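Local structure of putative tetR-family transcriptional regulatory protein (Streptomyces coelicolor, 2DG8) at residues H49-G52 with I53-L57; A79-R82 with D83-R86; T170-A173 with I174-T178. The protein probably binds operator DNA through an N-terminal helix-turn-helix and regulates transcription as a dimer, as TetR-family regulators do. All blocks are in the same frame, centred on the assembly; numbering follows the deposited sequence.

Contact 1: H49-G52 with I53-L57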
loop_
_atom_site.group_PDB
_atom_site.type_symbol
_atom_site.label_atom_id
_atom_site.label_comp_id
_atom_site.label_asym_id
_atom_site.label_seq_id
_atom_site.Cartn_x
_atom_site.Cartn_y
_atom_site.Cartn_z
ATOM N N HIS A 49 3.782 -4.518 -31.201
ATOM C CA HIS A 49 3.086 -3.416 -30.538
ATOM C C HIS A 49 3.833 -2.710 -29.421
ATOM O O HIS A 49 3.526 -1.566 -29.106
ATOM C CB HIS A 49 1.761 -3.924 -29.962
ATOM C CG HIS A 49 0.779 -4.356 -30.999
ATOM N ND1 HIS A 49 0.040 -3.459 -31.742
ATOM C CD2 HIS A 49 0.430 -5.588 -31.441
ATOM C CE1 HIS A 49 -0.724 -4.121 -32.594
ATOM N NE2 HIS A 49 -0.505 -5.415 -32.433
ATOM N N PHE A 50 4.803 -3.383 -28.820
ATOM C CA PHE A 50 5.528 -2.789 -27.704
ATOM C C PHE A 50 7.040 -2.819 -27.865
ATOM O O PHE A 50 7.618 -3.840 -28.248
ATOM C CB PHE A 50 5.125 -3.504 -26.409
ATOM C CG PHE A 50 3.666 -3.388 -26.094
ATOM C CD1 PHE A 50 3.176 -2.285 -25.399
ATOM C CD2 PHE A 50 2.768 -4.361 -26.526
ATOM C CE1 PHE A 50 1.812 -2.151 -25.141
ATOM C CE2 PHE A 50 1.400 -4.235 -26.273
ATOM C CZ PHE A 50 0.923 -3.123 -25.577
ATOM N N THR A 51 7.674 -1.694 -27.552
ATOM C CA THR A 51 9.124 -1.571 -27.673
ATOM C C THR A 51 9.865 -2.439 -26.670
ATOM O O THR A 51 11.024 -2.789 -26.879
ATOM C CB THR A 51 9.576 -0.105 -27.484
ATOM O OG1 THR A 51 9.276 0.333 -26.151
ATOM C CG2 THR A 51 8.862 0.798 -28.479
ATOM N N GLY A 52 9.196 -2.787 -25.579
ATOM C CA GLY A 52 9.825 -3.601 -24.554
ATOM C C GLY A 52 8.890 -3.776 -23.374
ATOM O O GLY A 52 7.782 -3.233 -23.376
ATOM N N ILE A 53 9.341 -4.504 -22.358
ATOM C CA ILE A 53 8.524 -4.773 -21.181
ATOM C C ILE A 53 8.162 -3.525 -20.381
ATOM O O ILE A 53 7.090 -3.464 -19.773
ATOM C CB ILE A 53 9.219 -5.792 -20.237
ATOM C CG1 ILE A 53 8.208 -6.839 -19.770
ATOM C CG2 ILE A 53 9.797 -5.088 -19.012
ATOM C CD1 ILE A 53 7.837 -7.854 -20.843
ATOM N N GLU A 54 9.050 -2.535 -20.384
ATOM C CA GLU A 54 8.795 -1.310 -19.640
ATOM C C GLU A 54 7.603 -0.555 -20.208
ATOM O O GLU A 54 6.711 -0.163 -19.464
ATOM C CB GLU A 54 10.018 -0.389 -19.637
ATOM C CG GLU A 54 9.832 0.794 -18.691
ATOM C CD GLU A 54 10.982 1.781 -18.717
ATOM O OE1 GLU A 54 11.275 2.374 -17.651
ATOM O OE2 GLU A 54 11.585 1.976 -19.796
ATOM N N GLN A 55 7.585 -0.336 -21.520
ATOM C CA GLN A 55 6.457 0.366 -22.116
ATOM C C GLN A 55 5.178 -0.439 -21.874
ATOM O O GLN A 55 4.125 0.121 -21.574
ATOM C CB GLN A 55 6.654 0.545 -23.618
ATOM C CG GLN A 55 5.446 1.174 -24.287
ATOM C CD GLN A 55 5.582 1.229 -25.788
ATOM O OE1 GLN A 55 5.574 0.198 -26.466
ATOM N NE2 GLN A 55 5.722 2.436 -26.320
ATOM N N LEU A 56 5.283 -1.754 -22.024
ATOM C CA LEU A 56 4.153 -2.661 -21.817
ATOM C C LEU A 56 3.633 -2.467 -20.387
ATOM O O LEU A 56 2.442 -2.231 -20.174
ATOM C CB LEU A 56 4.626 -4.111 -22.042
ATOM C CG LEU A 56 3.688 -5.319 -22.188
ATOM C CD1 LEU A 56 3.582 -6.028 -20.870
ATOM C CD2 LEU A 56 2.309 -4.900 -22.725
ATOM N N LEU A 57 4.533 -2.545 -19.410
ATOM C CA LEU A 57 4.138 -2.372 -18.014
ATOM C C LEU A 57 3.580 -0.982 -17.736
ATOM O O LEU A 57 2.606 -0.825 -16.991
ATOM C CB LEU A 57 5.315 -2.646 -17.078
ATOM C CG LEU A 57 5.751 -4.110 -16.952
ATOM C CD1 LEU A 57 6.854 -4.223 -15.924
ATOM C CD2 LEU A 57 4.564 -4.973 -16.549
HETATM O O HOH W 1 10.206 -0.846 -23.365
#
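Gly52 and Leu56 are joined by the first main-chain bond of helix 53-77, Leu56 N to Gly52 O at 3.2 Å. Gly52 is the N-cap, fully extended. Before it, Phe50 is where the chain leaves helix 44-49, so that three residues make the whole turn and Phe50 and Leu56 come within 6.0 Å, CA to CA. The turn is also gripped by a side chain. Gln55, its CG anti to the backbone N (chi1 175°) and its chain stretched beyond, reaches back past the N-cap. There OE1 accepts from Thr51 N at 3.0 Å, the donor standing above the amide's carbonyl plane and not on a lone pair. On the same turn a water bridges Thr51 OG1 and Gln55 N, each 3.2 Å from the water oxygen. Beneath, Leu56 sets one methyl squarely over the Phe50 ring: CD2 is 3.5 Å from the centroid, 7° off the normal, a CH-pi contact. The ring also meets Ile14 and Leu15 of helix 10-25, and Arg11 of that helix makes a cation-pi contact with it and a hydrogen bond to His49 O. The arrangement is characteristic of the TetR DNA-binding domain, where a tight turn after the probable recognition helix, 44-49, leads into the long helix running toward the regulatory domain.

Contact 2: A79-R82 with D83-R86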
loop_
_atom_site.group_PDB
_atom_site.type_symbol
_atom_site.label_atom_id
_atom_site.label_comp_id
_atom_site.label_asym_id
_atom_site.label_seq_id
_atom_site.Cartn_x
_atom_site.Cartn_y
_atom_site.Cartn_z
ATOM N N ALA A 79 -22.104 13.336 -6.811
ATOM C CA ALA A 79 -22.351 14.096 -5.588
ATOM C C ALA A 79 -22.726 15.538 -5.912
ATOM O O ALA A 79 -22.032 16.214 -6.672
ATOM C CB ALA A 79 -21.117 14.060 -4.685
ATOM N N ALA A 80 -23.817 16.005 -5.312
ATOM C CA ALA A 80 -24.318 17.357 -5.538
ATOM C C ALA A 80 -23.674 18.444 -4.672
ATOM O O ALA A 80 -23.556 19.593 -5.105
ATOM C CB ALA A 80 -25.834 17.377 -5.348
ATOM N N ASP A 81 -23.259 18.083 -3.461
ATOM C CA ASP A 81 -22.643 19.034 -2.541
ATOM C C ASP A 81 -21.619 18.349 -1.641
ATOM O O ASP A 81 -21.364 17.152 -1.789
ATOM C CB ASP A 81 -23.720 19.673 -1.671
ATOM C CG ASP A 81 -24.754 18.663 -1.206
ATOM O OD1 ASP A 81 -25.772 18.489 -1.907
ATOM O OD2 ASP A 81 -24.538 18.029 -0.151
ATOM N N ARG A 82 -21.042 19.108 -0.708
ATOM C CA ARG A 82 -20.055 18.564 0.226
ATOM C C ARG A 82 -20.603 17.332 0.940
ATOM O O ARG A 82 -19.953 16.288 0.984
ATOM C CB ARG A 82 -19.680 19.579 1.316
ATOM C CG ARG A 82 -18.897 20.815 0.901
ATOM C CD ARG A 82 -18.511 21.594 2.169
ATOM N NE ARG A 82 -19.618 21.645 3.131
ATOM C CZ ARG A 82 -19.510 22.055 4.396
ATOM N NH1 ARG A 82 -20.575 22.059 5.184
ATOM N NH2 ARG A 82 -18.342 22.455 4.877
ATOM N N ASP A 83 -21.795 17.470 1.516
ATOM C CA ASP A 83 -22.411 16.378 2.249
ATOM C C ASP A 83 -22.512 15.092 1.449
ATOM O O ASP A 83 -22.181 14.024 1.961
ATOM C CB ASP A 83 -23.796 16.779 2.763
ATOM C CG ASP A 83 -23.730 17.706 3.971
ATOM O OD1 ASP A 83 -22.961 17.414 4.916
ATOM O OD2 ASP A 83 -24.457 18.723 3.981
ATOM N N GLU A 84 -22.971 15.179 0.202
ATOM C CA GLU A 84 -23.082 13.979 -0.619
ATOM C C GLU A 84 -21.685 13.488 -0.982
ATOM O O GLU A 84 -21.446 12.289 -1.058
ATOM C CB GLU A 84 -23.886 14.253 -1.894
ATOM C CG GLU A 84 -25.292 14.779 -1.649
ATOM C CD GLU A 84 -26.213 14.588 -2.847
ATOM O OE1 GLU A 84 -25.755 14.756 -4.000
ATOM O OE2 GLU A 84 -27.405 14.280 -2.631
ATOM N N ALA A 85 -20.763 14.422 -1.186
ATOM C CA ALA A 85 -19.387 14.079 -1.521
ATOM C C ALA A 85 -18.753 13.259 -0.401
ATOM O O ALA A 85 -18.124 12.234 -0.658
ATOM C CB ALA A 85 -18.571 15.339 -1.759
ATOM N N ARG A 86 -18.923 13.715 0.839
ATOM C CA ARG A 86 -18.366 13.013 1.990
ATOM C C ARG A 86 -18.937 11.604 2.057
ATOM O O ARG A 86 -18.215 10.639 2.320
ATOM C CB ARG A 86 -18.698 13.751 3.294
ATOM C CG ARG A 86 -18.119 15.147 3.399
ATOM C CD ARG A 86 -18.398 15.751 4.771
ATOM N NE ARG A 86 -17.729 17.040 4.955
ATOM C CZ ARG A 86 -18.291 18.228 4.730
ATOM N NH1 ARG A 86 -17.589 19.339 4.929
ATOM N NH2 ARG A 86 -19.552 18.309 4.319
#
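Arg86 brings the edge of its guanidinium over one face of the Arg82 guanidinium, the planes 80° apart. NH1 of Arg86 lies 3.2 Å from Arg82 NH2, toward the rim of that face. Two like charges this close would repel unless neighbours offset them; a salt bridge from Arg86 NH2 to Asp83 OD1, long at 3.6 Å, probably does part of that work, while a hydrogen bond from Arg86 NE to Thr178 OG1 holds the guanidinium in place. The carboxylates of Asp81 and Glu84, inclined by 34°, serve different backbone donors. Asp81, its CG turned between the backbone N and the carbonyl carbon (chi1 42°), takes Glu84 N on OD2 at 3.3 Å, met from above the carboxylate plane. Glu84 OE1 uses its anti lone pair to accept from Ala80 N at 2.7 Å, reaching back along the loop, while Ala85 N bonds to Asp81 O at 2.9 Å. With an alanine here the carboxylate is gone, and Glu84 N would probably lose its capping acceptor, leaving the first turn more prone to fray. Such a side-chain bond from the N-cap to the third helical residue is the classic Asp N-cap, here starting helix 82-98 of the TetR C-terminal domain.

Contact 3: T170-A173 with I174-T178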
loop_
_atom_site.group_PDB
_atom_site.type_symbol
_atom_site.label_atom_id
_atom_site.label_comp_id
_atom_site.label_asym_id
_atom_site.label_seq_id
_atom_site.Cartn_x
_atom_site.Cartn_y
_atom_site.Cartn_z
ATOM N N THR A 170 -15.493 5.306 9.143
ATOM C CA THR A 170 -14.979 5.843 7.889
ATOM C C THR A 170 -15.564 7.243 7.651
ATOM O O THR A 170 -14.849 8.184 7.320
ATOM C CB THR A 170 -15.347 4.937 6.674
ATOM O OG1 THR A 170 -14.709 3.653 6.805
ATOM C CG2 THR A 170 -14.873 5.590 5.361
ATOM N N LEU A 171 -16.867 7.376 7.846
ATOM C CA LEU A 171 -17.529 8.649 7.628
ATOM C C LEU A 171 -17.028 9.735 8.574
ATOM O O LEU A 171 -16.885 10.886 8.177
ATOM C CB LEU A 171 -19.039 8.472 7.770
ATOM C CG LEU A 171 -19.881 9.583 7.155
ATOM C CD1 LEU A 171 -19.592 9.698 5.649
ATOM C CD2 LEU A 171 -21.351 9.274 7.406
ATOM N N GLU A 172 -16.743 9.370 9.821
ATOM C CA GLU A 172 -16.249 10.345 10.792
ATOM C C GLU A 172 -14.867 10.881 10.414
ATOM O O GLU A 172 -14.619 12.079 10.497
ATOM C CB GLU A 172 -16.179 9.739 12.202
ATOM C CG GLU A 172 -15.955 10.789 13.286
ATOM C CD GLU A 172 -15.839 10.197 14.675
ATOM O OE1 GLU A 172 -14.802 9.566 14.979
ATOM O OE2 GLU A 172 -16.790 10.355 15.470
ATOM N N ALA A 173 -13.962 9.995 10.014
ATOM C CA ALA A 173 -12.609 10.422 9.637
ATOM C C ALA A 173 -12.722 11.379 8.459
ATOM O O ALA A 173 -12.055 12.415 8.401
ATOM C CB ALA A 173 -11.751 9.215 9.255
ATOM N N ILE A 174 -13.579 11.025 7.513
ATOM C CA ILE A 174 -13.781 11.864 6.350
ATOM C C ILE A 174 -14.321 13.224 6.783
ATOM O O ILE A 174 -13.808 14.261 6.357
ATOM C CB ILE A 174 -14.741 11.173 5.360
ATOM C CG1 ILE A 174 -14.039 9.945 4.763
ATOM C CG2 ILE A 174 -15.171 12.145 4.278
ATOM C CD1 ILE A 174 -14.959 8.933 4.114
ATOM N N ALA A 175 -15.335 13.226 7.647
ATOM C CA ALA A 175 -15.907 14.487 8.112
ATOM C C ALA A 175 -14.836 15.332 8.783
ATOM O O ALA A 175 -14.749 16.532 8.547
ATOM C CB ALA A 175 -17.066 14.231 9.089
ATOM N N ARG A 176 -14.014 14.703 9.614
ATOM C CA ARG A 176 -12.950 15.422 10.305
ATOM C C ARG A 176 -11.884 16.012 9.360
ATOM O O ARG A 176 -11.566 17.200 9.453
ATOM C CB ARG A 176 -12.333 14.501 11.376
ATOM C CG ARG A 176 -13.125 14.569 12.692
ATOM C CD ARG A 176 -13.196 13.284 13.531
ATOM N NE ARG A 176 -11.978 12.972 14.266
ATOM C CZ ARG A 176 -11.949 12.337 15.438
ATOM N NH1 ARG A 176 -10.788 12.090 16.030
ATOM N NH2 ARG A 176 -13.071 11.967 16.036
ATOM N N ILE A 177 -11.365 15.208 8.430
ATOM C CA ILE A 177 -10.345 15.680 7.487
ATOM C C ILE A 177 -10.878 16.805 6.576
ATOM O O ILE A 177 -10.131 17.691 6.176
ATOM C CB ILE A 177 -9.813 14.519 6.599
ATOM C CG1 ILE A 177 -8.369 14.786 6.173
ATOM C CG2 ILE A 177 -10.660 14.384 5.339
ATOM C CD1 ILE A 177 -7.359 14.639 7.276
ATOM N N THR A 178 -12.169 16.774 6.261
ATOM C CA THR A 178 -12.761 17.795 5.405
ATOM C C THR A 178 -13.390 18.951 6.200
ATOM O O THR A 178 -14.280 19.650 5.711
ATOM C CB THR A 178 -13.827 17.184 4.467
ATOM O OG1 THR A 178 -14.838 16.543 5.249
ATOM C CG2 THR A 178 -13.194 16.151 3.530
#
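Thr170 to Ala173 each give their carbonyl oxygen to the amide four residues on, Ile174 to Ile177, in regular alpha-helical bonds; the straightest is Ile177 N to Ala173 O, 2.9 Å at 172°. Along one side Glu172 and Arg176 run alongside each other in the same direction. Glu172 is extended, whereas Arg176 bends at chi2 and chi3, and the two meet in a salt bridge, OE1 to NH2 at 3.1 Å, with carboxylate and guanidinium planes 28° apart. The other terminal nitrogen of the arginine, NH1, crosses to the second subunit, where it bonds to Thr143 OG1 and Ile177 O. This is consistent with the TetR dimer interface, in which the last two helices of each subunit, here 141-159 and 167-177, probably pair in a four-helix bundle; Ile177 accordingly rests on Ala173 of the second subunit. Another flank turns inward to its own chain: Thr170 CG2 touches Ile174 CD1 at 3.6 Å, close to Val93 and Val89 of helix 82-98, and Thr170 OG1 bonds to His165 and His94. At the helix end Ile174 O accepts twice from Thr178, from N at 3.0 Å and from OG1 at 2.7 Å, the hydroxyl donor tilted from the carbonyl plane.

How the contacts relate
From the N terminus, contact 1 comes first, closing the short loop between helices 44-49 and 53-77 in the DNA-binding part. The long helix 53-77 then carries the chain to contact 2, which closes the next loop and opens helix 82-98; their centres are about 40 Å apart, on opposite sides of the chain's centre. Contact 3, last in the chain, spans no loop but lies within helix 167-177. The three follow in series, none enclosing or crossing another. Contacts 2 and 3, though far apart in sequence, meet: Arg86 NE lies 2.9 Å from Thr178 OG1, and Arg86 O packs near Leu171 and Ile174, tying the start of helix 82-98 to the final helix.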